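Local coordinates for protein Xaa-Pro dipeptidase (Pyrococcus horikoshii, PDB 1WY2) that probably cleaves dipeptides that carry a C-terminal proline and a nonpolar N-terminal residue, as a homodimeric metallopeptidase with a two-metal active site, at residues V117-S129 against H287-V299. Sequence-based numbering, arbitrary orientation.
Sequences VDDVIRDMRIIKS and HGVGLEVHEWPRV. With ZN (zinc ion), chain E; CAC (cacodylate ion), chain C.
Trp296 lays one face of its indole against helix 118-125, where Arg122 covers it with aliphatic carbons: Arg122 CG sits 3.5 Å from the centroid of the five-membered ring of Trp296, a CH-pi contact only 12° off the ring normal. With its CG anti to the backbone N (chi1 172°), the Arg122 chain runs across the indole, and its guanidinium turns away to grip Asp123 OD1 with NE and NH2, Asp119 being only a long charge partner over one face. Ile126 CD1 packs on Trp296 CB and on CD of Pro297, a residue preceded by a cis peptide bond. Trp296 CZ3 lies over one face of the Arg125 guanidinium, near its rim; with the planes 71° apart, this is no stack.

Deeper in, charged groups replace the apolar packing. Glu292 OE1 accepts from Arg125 NH2 (2.8 Å) with its anti lone pair, nearly straight and in the guanidinium plane. The same nitrogen reaches Glu295 OE2 (2.9 Å) from above the carboxylate plane, while Glu292 N approaches that oxygen from the opposite face. Lys128 NZ, also bonded to Arg125 O, holds Glu295 OE1 at 2.7 Å. Gripped at both oxygens, this buried carboxylate is probably ionised.

The indole's outer edge is looser: water bridges Trp296 NE1 to Asp118 OD2. Glycerol, probably from the crystallisation liquor, binds Asp118 OD1 there and, at the salt-bridge network's far end, Glu292 OE1. Helix 118-125 of the creatinase/prolidase N-terminal domain and the turn after it thus dock on the hairpin-like loop of the M24 metallopeptidase domain; beyond this interface, His287 of that segment binds zinc with Asp223, Glu316 and Glu330 in the dinuclear prolidase site.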
loop_
_atom_site.group_PDB
_atom_site.type_symbol
_atom_site.label_atom_id
_atom_site.label_comp_id
_atom_site.label_asym_id
_atom_site.label_seq_id
_atom_site.Cartn_x
_atom_site.Cartn_y
_atom_site.Cartn_z
ATOM N N VAL A 117 -10.160 17.747 9.715
ATOM C CA VAL A 117 -11.124 17.046 10.558
ATOM C C VAL A 117 -10.420 15.874 11.235
ATOM O O VAL A 117 -11.050 15.031 11.872
ATOM C CB VAL A 117 -12.333 16.515 9.752
ATOM C CG1 VAL A 117 -13.076 17.685 9.109
ATOM C CG2 VAL A 117 -11.878 15.503 8.709
ATOM N N ASP A 118 -9.099 15.848 11.096
ATOM C CA ASP A 118 -8.249 14.810 11.675
ATOM C C ASP A 118 -8.559 14.552 13.159
ATOM O O ASP A 118 -8.627 13.403 13.599
ATOM C CB ASP A 118 -6.780 15.237 11.515
ATOM C CG ASP A 118 -5.796 14.138 11.868
ATOM O OD1 ASP A 118 -5.700 13.153 11.109
ATOM O OD2 ASP A 118 -5.108 14.261 12.903
ATOM N N ASP A 119 -8.749 15.620 13.925
ATOM C CA ASP A 119 -9.028 15.501 15.357
ATOM C C ASP A 119 -10.230 14.630 15.715
ATOM O O ASP A 119 -10.170 13.840 16.666
ATOM C CB ASP A 119 -9.226 16.889 15.976
ATOM C CG ASP A 119 -7.915 17.625 16.212
ATOM O OD1 ASP A 119 -6.846 17.100 15.832
ATOM O OD2 ASP A 119 -7.960 18.737 16.778
ATOM N N VAL A 120 -11.330 14.778 14.981
ATOM C CA VAL A 120 -12.516 13.986 15.288
ATOM C C VAL A 120 -12.364 12.547 14.810
ATOM O O VAL A 120 -12.843 11.620 15.462
ATOM C CB VAL A 120 -13.811 14.633 14.711
ATOM C CG1 VAL A 120 -13.789 14.634 13.192
ATOM C CG2 VAL A 120 -15.035 13.903 15.250
ATOM N N ILE A 121 -11.683 12.354 13.684
ATOM C CA ILE A 121 -11.462 11.005 13.178
ATOM C C ILE A 121 -10.584 10.282 14.195
ATOM O O ILE A 121 -10.842 9.135 14.560
ATOM C CB ILE A 121 -10.753 11.023 11.804
ATOM C CG1 ILE A 121 -11.649 11.710 10.768
ATOM C CG2 ILE A 121 -10.428 9.598 11.366
ATOM C CD1 ILE A 121 -13.021 11.081 10.617
ATOM N N ARG A 122 -9.547 10.972 14.659
ATOM C CA ARG A 122 -8.634 10.414 15.653
ATOM C C ARG A 122 -9.358 10.082 16.955
ATOM O O ARG A 122 -9.227 8.985 17.490
ATOM C CB ARG A 122 -7.509 11.408 15.957
ATOM C CG ARG A 122 -6.613 11.008 17.126
ATOM C CD ARG A 122 -5.864 12.222 17.651
ATOM N NE ARG A 122 -6.795 13.224 18.165
ATOM C CZ ARG A 122 -6.447 14.451 18.541
ATOM N NH1 ARG A 122 -5.181 14.838 18.458
ATOM N NH2 ARG A 122 -7.365 15.288 19.005
ATOM N N ASP A 123 -10.118 11.042 17.471
ATOM C CA ASP A 123 -10.829 10.832 18.722
ATOM C C ASP A 123 -11.717 9.590 18.699
ATOM O O ASP A 123 -11.890 8.934 19.723
ATOM C CB ASP A 123 -11.646 12.079 19.085
ATOM C CG ASP A 123 -10.772 13.227 19.579
ATOM O OD1 ASP A 123 -9.537 13.051 19.671
ATOM O OD2 ASP A 123 -11.318 14.310 19.878
ATOM N N MET A 124 -12.273 9.268 17.536
ATOM C CA MET A 124 -13.114 8.083 17.414
ATOM C C MET A 124 -12.293 6.803 17.280
ATOM O O MET A 124 -12.454 5.870 18.067
ATOM C CB MET A 124 -14.044 8.196 16.204
ATOM C CG MET A 124 -15.121 9.261 16.327
ATOM S SD MET A 124 -16.336 9.119 14.997
ATOM C CE MET A 124 -15.372 9.722 13.604
ATOM N N ARG A 125 -11.396 6.766 16.299
ATOM C CA ARG A 125 -10.598 5.569 16.048
ATOM C C ARG A 125 -9.573 5.182 17.114
ATOM O O ARG A 125 -9.243 4.006 17.249
ATOM C CB ARG A 125 -9.902 5.683 14.686
ATOM C CG ARG A 125 -10.843 5.459 13.495
ATOM C CD ARG A 125 -10.132 5.673 12.162
ATOM N NE ARG A 125 -8.973 4.798 12.013
ATOM C CZ ARG A 125 -8.011 4.980 11.114
ATOM N NH1 ARG A 125 -8.067 6.004 10.272
ATOM N NH2 ARG A 125 -6.979 4.146 11.071
ATOM N N ILE A 126 -9.090 6.159 17.870
ATOM C CA ILE A 126 -8.082 5.908 18.900
ATOM C C ILE A 126 -8.579 5.054 20.072
ATOM O O ILE A 126 -7.781 4.447 20.786
ATOM C CB ILE A 126 -7.501 7.243 19.429
ATOM C CG1 ILE A 126 -6.140 6.993 20.089
ATOM C CG2 ILE A 126 -8.481 7.894 20.395
ATOM C CD1 ILE A 126 -5.351 8.263 20.379
ATOM N N ILE A 127 -9.894 5.017 20.269
ATOM C CA ILE A 127 -10.491 4.209 21.331
ATOM C C ILE A 127 -11.232 3.058 20.659
ATOM O O ILE A 127 -12.203 3.276 19.937
ATOM C CB ILE A 127 -11.495 5.024 22.173
ATOM C CG1 ILE A 127 -10.807 6.263 22.755
ATOM C CG2 ILE A 127 -12.078 4.142 23.282
ATOM C CD1 ILE A 127 -9.584 5.970 23.609
ATOM N N LYS A 128 -10.767 1.832 20.888
ATOM C CA LYS A 128 -11.391 0.661 20.282
ATOM C C LYS A 128 -12.573 0.137 21.094
ATOM O O LYS A 128 -12.550 0.145 22.327
ATOM C CB LYS A 128 -10.362 -0.469 20.107
ATOM C CG LYS A 128 -9.509 -0.383 18.839
ATOM C CD LYS A 128 -8.635 0.862 18.812
ATOM C CE LYS A 128 -7.781 0.908 17.548
ATOM N NZ LYS A 128 -7.060 2.218 17.401
ATOM N N SER A 129 -13.601 -0.312 20.386
ATOM C CA SER A 129 -14.789 -0.870 21.019
ATOM C C SER A 129 -14.480 -2.325 21.362
ATOM O O SER A 129 -13.495 -2.886 20.877
ATOM C CB SER A 129 -15.974 -0.823 20.054
ATOM O OG SER A 129 -15.767 -1.688 18.945
ATOM N N HIS A 287 3.548 2.498 18.294
ATOM C CA HIS A 287 2.524 3.179 17.512
ATOM C C HIS A 287 1.171 2.527 17.747
ATOM O O HIS A 287 1.091 1.365 18.150
ATOM C CB HIS A 287 2.882 3.078 16.023
ATOM C CG HIS A 287 3.114 1.672 15.552
ATOM N ND1 HIS A 287 2.086 0.829 15.183
ATOM C CD2 HIS A 287 4.250 0.941 15.461
ATOM C CE1 HIS A 287 2.580 -0.362 14.888
ATOM N NE2 HIS A 287 3.891 -0.320 15.052
ATOM N N GLY A 288 0.105 3.279 17.498
ATOM C CA GLY A 288 -1.223 2.719 17.656
ATOM C C GLY A 288 -1.469 1.734 16.530
ATOM O O GLY A 288 -0.802 1.784 15.492
ATOM N N VAL A 289 -2.422 0.831 16.740
ATOM C CA VAL A 289 -2.776 -0.186 15.756
ATOM C C VAL A 289 -4.299 -0.287 15.668
ATOM O O VAL A 289 -4.988 -0.215 16.683
ATOM C CB VAL A 289 -2.223 -1.574 16.161
ATOM C CG1 VAL A 289 -2.684 -2.629 15.166
ATOM C CG2 VAL A 289 -0.700 -1.540 16.216
ATOM N N GLY A 290 -4.816 -0.449 14.455
ATOM C CA GLY A 290 -6.254 -0.567 14.268
ATOM C C GLY A 290 -6.556 -0.887 12.819
ATOM O O GLY A 290 -6.084 -1.895 12.298
ATOM N N LEU A 291 -7.347 -0.043 12.165
ATOM C CA LEU A 291 -7.662 -0.247 10.757
ATOM C C LEU A 291 -6.383 -0.101 9.930
ATOM O O LEU A 291 -6.313 -0.561 8.791
ATOM C CB LEU A 291 -8.717 0.757 10.291
ATOM C CG LEU A 291 -10.125 0.490 10.823
ATOM C CD1 LEU A 291 -11.025 1.661 10.454
ATOM C CD2 LEU A 291 -10.664 -0.817 10.244
ATOM N N GLU A 292 -5.384 0.559 10.509
ATOM C CA GLU A 292 -4.081 0.733 9.867
ATOM C C GLU A 292 -3.027 0.210 10.841
ATOM O O GLU A 292 -3.224 0.263 12.053
ATOM C CB GLU A 292 -3.828 2.209 9.547
ATOM C CG GLU A 292 -4.701 2.724 8.410
ATOM C CD GLU A 292 -4.624 4.226 8.240
ATOM O OE1 GLU A 292 -5.135 4.941 9.120
ATOM O OE2 GLU A 292 -4.057 4.690 7.228
ATOM N N VAL A 293 -1.915 -0.307 10.327
ATOM C CA VAL A 293 -0.892 -0.835 11.219
ATOM C C VAL A 293 -0.196 0.288 11.989
ATOM O O VAL A 293 0.276 0.079 13.104
ATOM C CB VAL A 293 0.143 -1.697 10.451
ATOM C CG1 VAL A 293 1.085 -0.820 9.671
ATOM C CG2 VAL A 293 0.899 -2.588 11.433
ATOM N N HIS A 294 -0.140 1.478 11.391
ATOM C CA HIS A 294 0.448 2.650 12.035
ATOM C C HIS A 294 -0.621 3.729 12.188
ATOM O O HIS A 294 -1.027 4.345 11.200
ATOM C CB HIS A 294 1.590 3.243 11.203
ATOM C CG HIS A 294 2.811 2.384 11.140
ATOM N ND1 HIS A 294 3.233 1.777 9.977
ATOM C CD2 HIS A 294 3.710 2.041 12.092
ATOM C CE1 HIS A 294 4.341 1.099 10.216
ATOM N NE2 HIS A 294 4.650 1.241 11.492
ATOM N N GLU A 295 -1.087 3.948 13.413
ATOM C CA GLU A 295 -2.085 4.982 13.665
ATOM C C GLU A 295 -1.902 5.611 15.045
ATOM O O GLU A 295 -0.895 5.372 15.707
ATOM C CB GLU A 295 -3.516 4.441 13.480
ATOM C CG GLU A 295 -3.906 3.210 14.289
ATOM C CD GLU A 295 -5.333 2.756 13.973
ATOM O OE1 GLU A 295 -6.204 2.827 14.867
ATOM O OE2 GLU A 295 -5.587 2.338 12.825
ATOM N N TRP A 296 -2.858 6.430 15.465
ATOM C CA TRP A 296 -2.763 7.115 16.753
ATOM C C TRP A 296 -2.824 6.174 17.954
ATOM O O TRP A 296 -3.575 5.205 17.958
ATOM C CB TRP A 296 -3.892 8.138 16.886
ATOM C CG TRP A 296 -4.088 9.026 15.694
ATOM C CD1 TRP A 296 -3.412 10.178 15.400
ATOM C CD2 TRP A 296 -5.067 8.859 14.661
ATOM N NE1 TRP A 296 -3.919 10.742 14.250
ATOM C CE2 TRP A 296 -4.937 9.953 13.779
ATOM C CE3 TRP A 296 -6.047 7.891 14.399
ATOM C CZ2 TRP A 296 -5.750 10.109 12.651
ATOM C CZ3 TRP A 296 -6.857 8.045 13.275
ATOM C CH2 TRP A 296 -6.702 9.148 12.416
ATOM N N PRO A 297 -2.026 6.450 18.995
ATOM C CA PRO A 297 -1.101 7.582 19.054
ATOM C C PRO A 297 0.311 7.107 18.758
ATOM O O PRO A 297 0.584 5.904 18.743
ATOM C CB PRO A 297 -1.233 8.046 20.494
ATOM C CG PRO A 297 -1.318 6.731 21.223
ATOM C CD PRO A 297 -2.281 5.922 20.350
ATOM N N ARG A 298 1.204 8.051 18.508
ATOM C CA ARG A 298 2.600 7.719 18.286
ATOM C C ARG A 298 3.180 7.642 19.693
ATOM O O ARG A 298 3.035 8.577 20.475
ATOM C CB ARG A 298 3.297 8.828 17.497
ATOM C CG ARG A 298 3.112 8.737 15.993
ATOM C CD ARG A 298 3.592 10.003 15.289
ATOM N NE ARG A 298 4.797 10.587 15.882
ATOM C CZ ARG A 298 5.943 9.941 16.091
ATOM N NH1 ARG A 298 6.070 8.662 15.763
ATOM N NH2 ARG A 298 6.974 10.585 16.624
ATOM N N VAL A 299 3.803 6.519 20.033
ATOM C CA VAL A 299 4.394 6.374 21.358
ATOM C C VAL A 299 5.843 6.798 21.209
ATOM O O VAL A 299 6.723 5.975 20.972
ATOM C CB VAL A 299 4.311 4.917 21.850
ATOM C CG1 VAL A 299 4.820 4.819 23.282
ATOM C CG2 VAL A 299 2.867 4.436 21.770
HETATM ZN ZN ZN E . 5.161 -1.982 15.119
HETATM AS AS CAC C . 6.420 -2.027 12.132
HETATM O O1 CAC C . 6.424 -2.698 13.642
HETATM O O2 CAC C . 6.670 -0.424 12.339
HETATM C C1 CAC C . 7.833 -2.681 11.093
HETATM C C2 CAC C . 4.746 -2.189 11.307
HETATM O O HOH W 1 -2.813 13.351 13.894
HETATM O O HOH W 2 -8.577 2.310 13.530
HETATM O O HOH W 3 -5.549 3.202 19.774
#